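Local structure of hypothetical protein PH1948 (Pyrococcus horikoshii, 1WY7) at residues N20-V23 against W24-Q27; E79-K82 against E83-D86; R126-A129 against D130-F133. The protein probably acts as an S-adenosylmethionine-dependent methyltransferase on RNA, and holds the by-product S-adenosyl-L-homocysteine in its cofactor pocket. All coordinates share one frame; numbering follows the deposited sequence.

Contact 1 of 3, residues N20-V23 against W24-Q27; sequences NPKV and WLEQ. With SAH (S-adenosyl-L-homocysteine), chain E.
With chi1 at -63° the CG of Gln27 stands opposite its own carbonyl carbon, and the chain then runs straight out beside Lys22, so that the terminal amide lies between the backbone N-H of Lys22 and the ribose of the bound S-adenosyl-L-homocysteine. There it works in two directions. Its OE1 accepts the N-H of Lys22 at 2.9 Å, the donor tilted 33° from the carbonyl plane, while NE2 gives a nearly straight bond of 2.8 Å to the ribose O2'. Because both ends are engaged, the rotation of the amide is fixed. Lys22 O closes the turn by accepting from Leu25 N at 3.0 Å and more weakly from Gln27 N. On the outside, Trp24 folds back over the chain: Lys22 CB sits 3.6 Å from the centroid of its six-membered ring, a CH-pi contact over the face. The ammonium of Lys22 continues to a salt bridge with Glu83, and the carboxylate of Glu26 takes backbone N-H groups of Phe122, Gly123 and Ser124. This 3-10 turn thus lies in the loop between helices 6-13 and 32-44, spanning the ligand ribose, the start of helix 82-91 and the loop after strand 115-118.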
# COMPACT_ATOMS: atom_id res chain seq x y z
N ASN A 20 6.43 0.47 -18.01
CA ASN A 20 7.17 1.70 -18.25
C ASN A 20 6.80 2.67 -17.14
O ASN A 20 5.89 3.50 -17.29
CB ASN A 20 6.82 2.30 -19.62
CG ASN A 20 7.87 3.29 -20.11
OD1 ASN A 20 8.68 3.80 -19.34
ND2 ASN A 20 7.86 3.55 -21.42
N PRO A 21 7.50 2.58 -16.01
CA PRO A 21 7.27 3.42 -14.83
C PRO A 21 7.16 4.91 -15.10
O PRO A 21 8.04 5.50 -15.72
CB PRO A 21 8.47 3.11 -13.94
CG PRO A 21 8.88 1.75 -14.35
CD PRO A 21 8.73 1.79 -15.84
N LYS A 22 6.08 5.51 -14.61
CA LYS A 22 5.87 6.94 -14.75
C LYS A 22 6.38 7.52 -13.44
O LYS A 22 5.72 7.42 -12.40
CB LYS A 22 4.38 7.22 -14.97
CG LYS A 22 3.84 6.59 -16.25
CD LYS A 22 2.31 6.61 -16.32
CE LYS A 22 1.82 6.25 -17.72
NZ LYS A 22 2.32 4.92 -18.18
N VAL A 23 7.57 8.12 -13.48
CA VAL A 23 8.16 8.65 -12.26
C VAL A 23 7.34 9.73 -11.56
O VAL A 23 7.35 9.80 -10.33
CB VAL A 23 9.60 9.15 -12.50
CG1 VAL A 23 10.21 9.66 -11.19
CG2 VAL A 23 10.46 8.01 -13.06
N TRP A 24 6.63 10.56 -12.33
CA TRP A 24 5.83 11.62 -11.73
C TRP A 24 4.67 11.06 -10.92
O TRP A 24 3.99 11.80 -10.20
CB TRP A 24 5.31 12.57 -12.81
CG TRP A 24 4.40 11.94 -13.77
CD1 TRP A 24 3.05 11.83 -13.67
CD2 TRP A 24 4.77 11.30 -14.99
NE1 TRP A 24 2.55 11.16 -14.76
CE2 TRP A 24 3.59 10.82 -15.59
CE3 TRP A 24 6.00 11.08 -15.64
CZ2 TRP A 24 3.59 10.14 -16.82
CZ3 TRP A 24 6.00 10.40 -16.86
CH2 TRP A 24 4.80 9.94 -17.43
N LEU A 25 4.44 9.76 -11.04
CA LEU A 25 3.38 9.09 -10.29
C LEU A 25 4.03 8.16 -9.26
O LEU A 25 3.35 7.36 -8.62
CB LEU A 25 2.49 8.26 -11.22
CG LEU A 25 1.57 8.95 -12.22
CD1 LEU A 25 0.72 7.89 -12.92
CD2 LEU A 25 0.69 9.96 -11.51
N GLU A 26 5.35 8.28 -9.12
CA GLU A 26 6.12 7.46 -8.19
C GLU A 26 5.82 5.98 -8.37
O GLU A 26 5.47 5.29 -7.41
CB GLU A 26 5.82 7.86 -6.74
CG GLU A 26 6.20 9.29 -6.36
CD GLU A 26 6.28 9.47 -4.86
OE1 GLU A 26 6.30 10.63 -4.39
OE2 GLU A 26 6.33 8.45 -4.14
N GLN A 27 5.95 5.48 -9.60
CA GLN A 27 5.67 4.07 -9.85
C GLN A 27 6.86 3.13 -9.70
O GLN A 27 7.69 2.99 -10.60
CB GLN A 27 5.06 3.87 -11.25
CG GLN A 27 3.70 4.55 -11.45
CD GLN A 27 3.06 4.20 -12.80
OE1 GLN A 27 3.75 3.98 -13.80
NE2 GLN A 27 1.74 4.15 -12.82
N SAH E . 3.66 -1.47 -7.14
CA SAH E . 3.32 -0.97 -5.79
CB SAH E . 2.65 0.40 -5.96
CG SAH E . 3.74 1.40 -5.92
SD SAH E . 3.48 3.17 -6.15
C SAH E . 2.48 -2.03 -5.12
O SAH E . 2.55 -3.22 -5.58
OXT SAH E . 1.77 -1.60 -4.15
C5' SAH E . 1.75 3.48 -5.90
C4' SAH E . 0.84 3.69 -7.13
O4' SAH E . 0.06 4.90 -6.93
C3' SAH E . 1.53 3.97 -8.46
O3' SAH E . 1.43 2.72 -9.17
C2' SAH E . 0.69 5.04 -9.17
O2' SAH E . 0.31 4.90 -10.52
C1' SAH E . -0.48 5.24 -8.19
N9 SAH E . -0.98 6.61 -8.12
C8 SAH E . -0.31 7.82 -8.15
N7 SAH E . -1.10 8.86 -8.05
C5 SAH E . -2.37 8.31 -7.94
C6 SAH E . -3.67 8.88 -7.80
N6 SAH E . -3.86 10.22 -7.72
N1 SAH E . -4.77 8.06 -7.72
C2 SAH E . -4.57 6.72 -7.79
N3 SAH E . -3.40 6.06 -7.92
C4 SAH E . -2.32 6.92 -7.99

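Contact 2 of 3, residues E79-K82 against E83-D86; sequences EVDK and EAVD. With SAH (S-adenosyl-L-homocysteine), chain E.
Residues 79-81 are the acidic loop of the Rossmann-like methyltransferase fold, and 82-86 the first turn of the capped helix that follows. Glu79 grips both hydroxyls of the S-adenosyl-L-homocysteine ribose, O2' on OE2 at 2.6 Å and O3' on OE1 at 3.1 Å. Its chain starts anti to the backbone N (chi1 167°) and bends at the next bond, laying CG against Ala84 CB and Val85 CG2, 3.9 Å from each. OE2 also takes the N-H of Asp81 at 2.8 Å through its anti lone pair, which ties the loop backbone to the ligand-binding carboxylate. Asp81 is the N-cap: OD2 accepts from Glu83 N at 3.0 Å, met from above the carboxylate plane, and its carbonyl O receives both Ala84 N and Val85 N. The other oxygen, OD1, bonds Gln27 NE2, making Asp81 a second-shell support for that ligand-binding amide. From the next residue, Lys82 NZ reaches one turn along the helix to the syn lone pair of Asp86 OD1 at 2.7 Å, a salt bridge on its exposed side, the side chains crossing at about a right angle. The unit joins the end of strand 74-79 to helix 82-91, with Val85 packed on the edge strand 99-103.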
# COMPACT_ATOMS: atom_id res chain seq x y z
N GLU A 79 -6.21 2.17 -8.66
CA GLU A 79 -5.05 2.60 -9.42
C GLU A 79 -5.48 3.53 -10.56
O GLU A 79 -6.41 3.21 -11.31
CB GLU A 79 -4.33 1.37 -9.96
CG GLU A 79 -3.27 1.65 -11.01
CD GLU A 79 -2.17 2.52 -10.48
OE1 GLU A 79 -1.59 2.21 -9.42
OE2 GLU A 79 -1.87 3.53 -11.14
N VAL A 80 -4.79 4.66 -10.72
CA VAL A 80 -5.14 5.63 -11.76
C VAL A 80 -4.59 5.28 -13.15
O VAL A 80 -5.13 5.72 -14.16
CB VAL A 80 -4.62 7.04 -11.41
CG1 VAL A 80 -3.10 7.08 -11.49
CG2 VAL A 80 -5.22 8.08 -12.36
N ASP A 81 -3.54 4.47 -13.19
CA ASP A 81 -2.92 4.13 -14.45
C ASP A 81 -3.27 2.75 -15.04
O ASP A 81 -2.88 1.71 -14.51
CB ASP A 81 -1.40 4.26 -14.31
CG ASP A 81 -0.66 4.05 -15.61
OD1 ASP A 81 0.58 4.06 -15.60
OD2 ASP A 81 -1.33 3.87 -16.66
N LYS A 82 -4.01 2.77 -16.15
CA LYS A 82 -4.43 1.56 -16.84
C LYS A 82 -3.27 0.62 -17.16
O LYS A 82 -3.40 -0.61 -17.03
CB LYS A 82 -5.15 1.93 -18.14
CG LYS A 82 -5.40 0.77 -19.10
CD LYS A 82 -6.17 -0.38 -18.45
CE LYS A 82 -6.73 -1.36 -19.49
NZ LYS A 82 -5.71 -1.82 -20.48
N GLU A 83 -2.15 1.18 -17.58
CA GLU A 83 -0.97 0.38 -17.91
C GLU A 83 -0.45 -0.42 -16.72
O GLU A 83 0.17 -1.47 -16.89
CB GLU A 83 0.13 1.27 -18.46
CG GLU A 83 -0.15 1.78 -19.85
CD GLU A 83 0.78 2.92 -20.23
OE1 GLU A 83 0.53 4.06 -19.78
OE2 GLU A 83 1.76 2.66 -20.97
N ALA A 84 -0.68 0.09 -15.52
CA ALA A 84 -0.26 -0.59 -14.31
C ALA A 84 -1.27 -1.71 -14.05
O ALA A 84 -0.90 -2.80 -13.62
CB ALA A 84 -0.22 0.39 -13.13
N VAL A 85 -2.54 -1.43 -14.33
CA VAL A 85 -3.60 -2.41 -14.13
C VAL A 85 -3.37 -3.64 -15.00
O VAL A 85 -3.70 -4.75 -14.58
CB VAL A 85 -4.98 -1.77 -14.42
CG1 VAL A 85 -6.10 -2.81 -14.28
CG2 VAL A 85 -5.21 -0.62 -13.46
N ASP A 86 -2.81 -3.46 -16.19
CA ASP A 86 -2.54 -4.61 -17.06
C ASP A 86 -1.64 -5.61 -16.34
O ASP A 86 -1.88 -6.81 -16.39
CB ASP A 86 -1.86 -4.18 -18.37
CG ASP A 86 -2.72 -3.26 -19.21
OD1 ASP A 86 -3.95 -3.50 -19.32
OD2 ASP A 86 -2.17 -2.28 -19.77
N SAH E . 3.66 -1.47 -7.14
CA SAH E . 3.32 -0.97 -5.79
CB SAH E . 2.65 0.40 -5.96
CG SAH E . 3.74 1.40 -5.92
SD SAH E . 3.48 3.17 -6.15
C SAH E . 2.48 -2.03 -5.12
O SAH E . 2.55 -3.22 -5.58
OXT SAH E . 1.77 -1.60 -4.15
C5' SAH E . 1.75 3.48 -5.90
C4' SAH E . 0.84 3.69 -7.13
O4' SAH E . 0.06 4.90 -6.93
C3' SAH E . 1.53 3.97 -8.46
O3' SAH E . 1.43 2.72 -9.17
C2' SAH E . 0.69 5.04 -9.17
O2' SAH E . 0.31 4.90 -10.52
C1' SAH E . -0.48 5.24 -8.19
N9 SAH E . -0.98 6.61 -8.12
C8 SAH E . -0.31 7.82 -8.15
N7 SAH E . -1.10 8.86 -8.05
C5 SAH E . -2.37 8.31 -7.94
C6 SAH E . -3.67 8.88 -7.80
N6 SAH E . -3.86 10.22 -7.72
N1 SAH E . -4.77 8.06 -7.72
C2 SAH E . -4.57 6.72 -7.79
N3 SAH E . -3.40 6.06 -7.92
C4 SAH E . -2.32 6.92 -7.99

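Contact 3 of 3, residues R126-A129 against D130-F133. With SAH (S-adenosyl-L-homocysteine), chain E.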
# COMPACT_ATOMS: atom_id res chain seq x y z
N ARG A 126 5.37 15.23 -6.67
CA ARG A 126 4.30 16.22 -6.73
C ARG A 126 3.89 16.60 -5.31
O ARG A 126 3.54 15.73 -4.51
CB ARG A 126 3.06 15.67 -7.44
CG ARG A 126 3.26 14.52 -8.40
CD ARG A 126 4.17 14.85 -9.57
NE ARG A 126 3.81 16.09 -10.25
CZ ARG A 126 4.39 16.53 -11.36
NH1 ARG A 126 5.36 15.81 -11.93
NH2 ARG A 126 4.02 17.68 -11.90
N LYS A 127 3.90 17.89 -5.02
CA LYS A 127 3.54 18.40 -3.70
C LYS A 127 2.30 17.78 -3.06
O LYS A 127 1.22 17.77 -3.64
CB LYS A 127 3.39 19.92 -3.77
CG LYS A 127 4.22 20.66 -2.73
CD LYS A 127 5.56 19.97 -2.51
CE LYS A 127 6.36 20.62 -1.39
NZ LYS A 127 7.06 19.60 -0.55
N HIS A 128 2.48 17.25 -1.85
CA HIS A 128 1.37 16.66 -1.09
C HIS A 128 0.59 15.54 -1.80
O HIS A 128 -0.59 15.36 -1.54
CB HIS A 128 0.38 17.75 -0.71
CG HIS A 128 0.98 18.88 0.06
ND1 HIS A 128 2.17 18.77 0.74
CD2 HIS A 128 0.52 20.14 0.31
CE1 HIS A 128 2.42 19.90 1.37
NE2 HIS A 128 1.43 20.75 1.12
N ALA A 129 1.25 14.80 -2.68
CA ALA A 129 0.58 13.73 -3.41
C ALA A 129 0.03 12.64 -2.50
O ALA A 129 -0.89 11.92 -2.86
CB ALA A 129 1.53 13.13 -4.45
N ASP A 130 0.59 12.53 -1.29
CA ASP A 130 0.16 11.51 -0.34
C ASP A 130 -1.11 11.86 0.44
O ASP A 130 -1.81 10.97 0.92
CB ASP A 130 1.31 11.21 0.62
CG ASP A 130 1.74 12.43 1.42
OD1 ASP A 130 1.53 13.58 0.96
OD2 ASP A 130 2.32 12.24 2.51
N ARG A 131 -1.42 13.15 0.54
CA ARG A 131 -2.60 13.56 1.30
C ARG A 131 -3.93 13.02 0.78
O ARG A 131 -4.78 12.62 1.57
CB ARG A 131 -2.64 15.09 1.41
CG ARG A 131 -1.55 15.61 2.34
CD ARG A 131 -1.05 16.95 1.88
NE ARG A 131 -1.50 18.05 2.73
CZ ARG A 131 -0.79 18.55 3.73
NH1 ARG A 131 0.41 18.06 4.01
NH2 ARG A 131 -1.28 19.54 4.46
N PRO A 132 -4.13 12.99 -0.55
CA PRO A 132 -5.39 12.46 -1.09
C PRO A 132 -5.58 10.99 -0.66
O PRO A 132 -6.70 10.53 -0.46
CB PRO A 132 -5.19 12.59 -2.60
CG PRO A 132 -4.28 13.77 -2.73
CD PRO A 132 -3.29 13.57 -1.62
N PHE A 133 -4.47 10.27 -0.54
CA PHE A 133 -4.52 8.86 -0.13
C PHE A 133 -4.88 8.69 1.35
O PHE A 133 -5.73 7.87 1.70
CB PHE A 133 -3.18 8.16 -0.43
CG PHE A 133 -2.94 7.91 -1.90
CD1 PHE A 133 -2.50 8.93 -2.74
CD2 PHE A 133 -3.19 6.65 -2.44
CE1 PHE A 133 -2.31 8.69 -4.12
CE2 PHE A 133 -3.01 6.40 -3.80
CZ PHE A 133 -2.57 7.41 -4.64
N SAH E . 3.66 -1.47 -7.14
CA SAH E . 3.32 -0.97 -5.79
CB SAH E . 2.65 0.40 -5.96
CG SAH E . 3.74 1.40 -5.92
SD SAH E . 3.48 3.17 -6.15
C SAH E . 2.48 -2.03 -5.12
O SAH E . 2.55 -3.22 -5.58
OXT SAH E . 1.77 -1.60 -4.15
C5' SAH E . 1.75 3.48 -5.90
C4' SAH E . 0.84 3.69 -7.13
O4' SAH E . 0.06 4.90 -6.93
C3' SAH E . 1.53 3.97 -8.46
O3' SAH E . 1.43 2.72 -9.17
C2' SAH E . 0.69 5.04 -9.17
O2' SAH E . 0.31 4.90 -10.52
C1' SAH E . -0.48 5.24 -8.19
N9 SAH E . -0.98 6.61 -8.12
C8 SAH E . -0.31 7.82 -8.15
N7 SAH E . -1.10 8.86 -8.05
C5 SAH E . -2.37 8.31 -7.94
C6 SAH E . -3.67 8.88 -7.80
N6 SAH E . -3.86 10.22 -7.72
N1 SAH E . -4.77 8.06 -7.72
C2 SAH E . -4.57 6.72 -7.79
N3 SAH E . -3.40 6.06 -7.92
C4 SAH E . -2.32 6.92 -7.99
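Asp130 follows directly on Ala129 and lies within a type I beta turn from His128 to Arg131, which comes straight after a type II turn from Arg126 to Ala129; the two successive turns lead the chain into helix 131-140 of the methyltransferase fold. The carboxylate of Asp130 folds back over the turn, its CG placed between the backbone N and the carbonyl carbon (chi1 61°), which brings OD1 to 3.5 Å from the carbonyl carbon of His128.

At Arg131 the turn closes. Its N-H reaches His128 O at 3.1 Å, coming from above the carbonyl plane. The side chain bends at its second and third torsions and runs alongside the imidazole, so that the guanidinium lies flat over one ring face, centres 4.0 Å apart and planes at 22°. NH1 is the atom above the ring centre, while on the arginine side His128 CD2 lies toward the rim of the guanidinium. The exact fit is doubtful at the aliphatic end of the arginine. The pair sits at the protein surface, beside the entrance to the helix.

Pro132 comes next, with no N-H to offer the turn; instead its CD packs against two carbonyl oxygens, those of His128 and Ala129, at 3.2 Å from each. A proline is compatible with the first turn of a helix.

Phe133, one residue on, turns inward to the pocket and also touches Val106, Pro120 and Pro121 of the surrounding loops. Ala129 O lies at the edge of its ring, 3.4 Å from CD1. The phenyl ring stands edge-on to the adenine of the bound S-adenosyl-L-homocysteine, Phe133 CZ coming over the adenine face to 3.4 Å from the ligand atom C4.

In the fold
The three contacts are all local turns or helix starts bordering one ligand, and each is partly buried. Contacts 1 and 2 bond chiefly the ribose, with Val80 and Leu25 also beside the adenine, and touch each other: the salt bridge of Lys22 with Glu83 and the amide of Gln27 with Asp81 join a loop before helix 32-44 to helix 82-91. Contact 3 meets the adenine through an aromatic side chain and stays about 7 Å from contact 2 at the nearest atoms, although Arg126 packs on Trp24. In each contact a buried side chain reaches the ligand (Gln27, Glu79, Phe133), whereas the outer side carries a Lys-Trp CH-pi contact, a Lys-Asp salt bridge or an Arg-His stack.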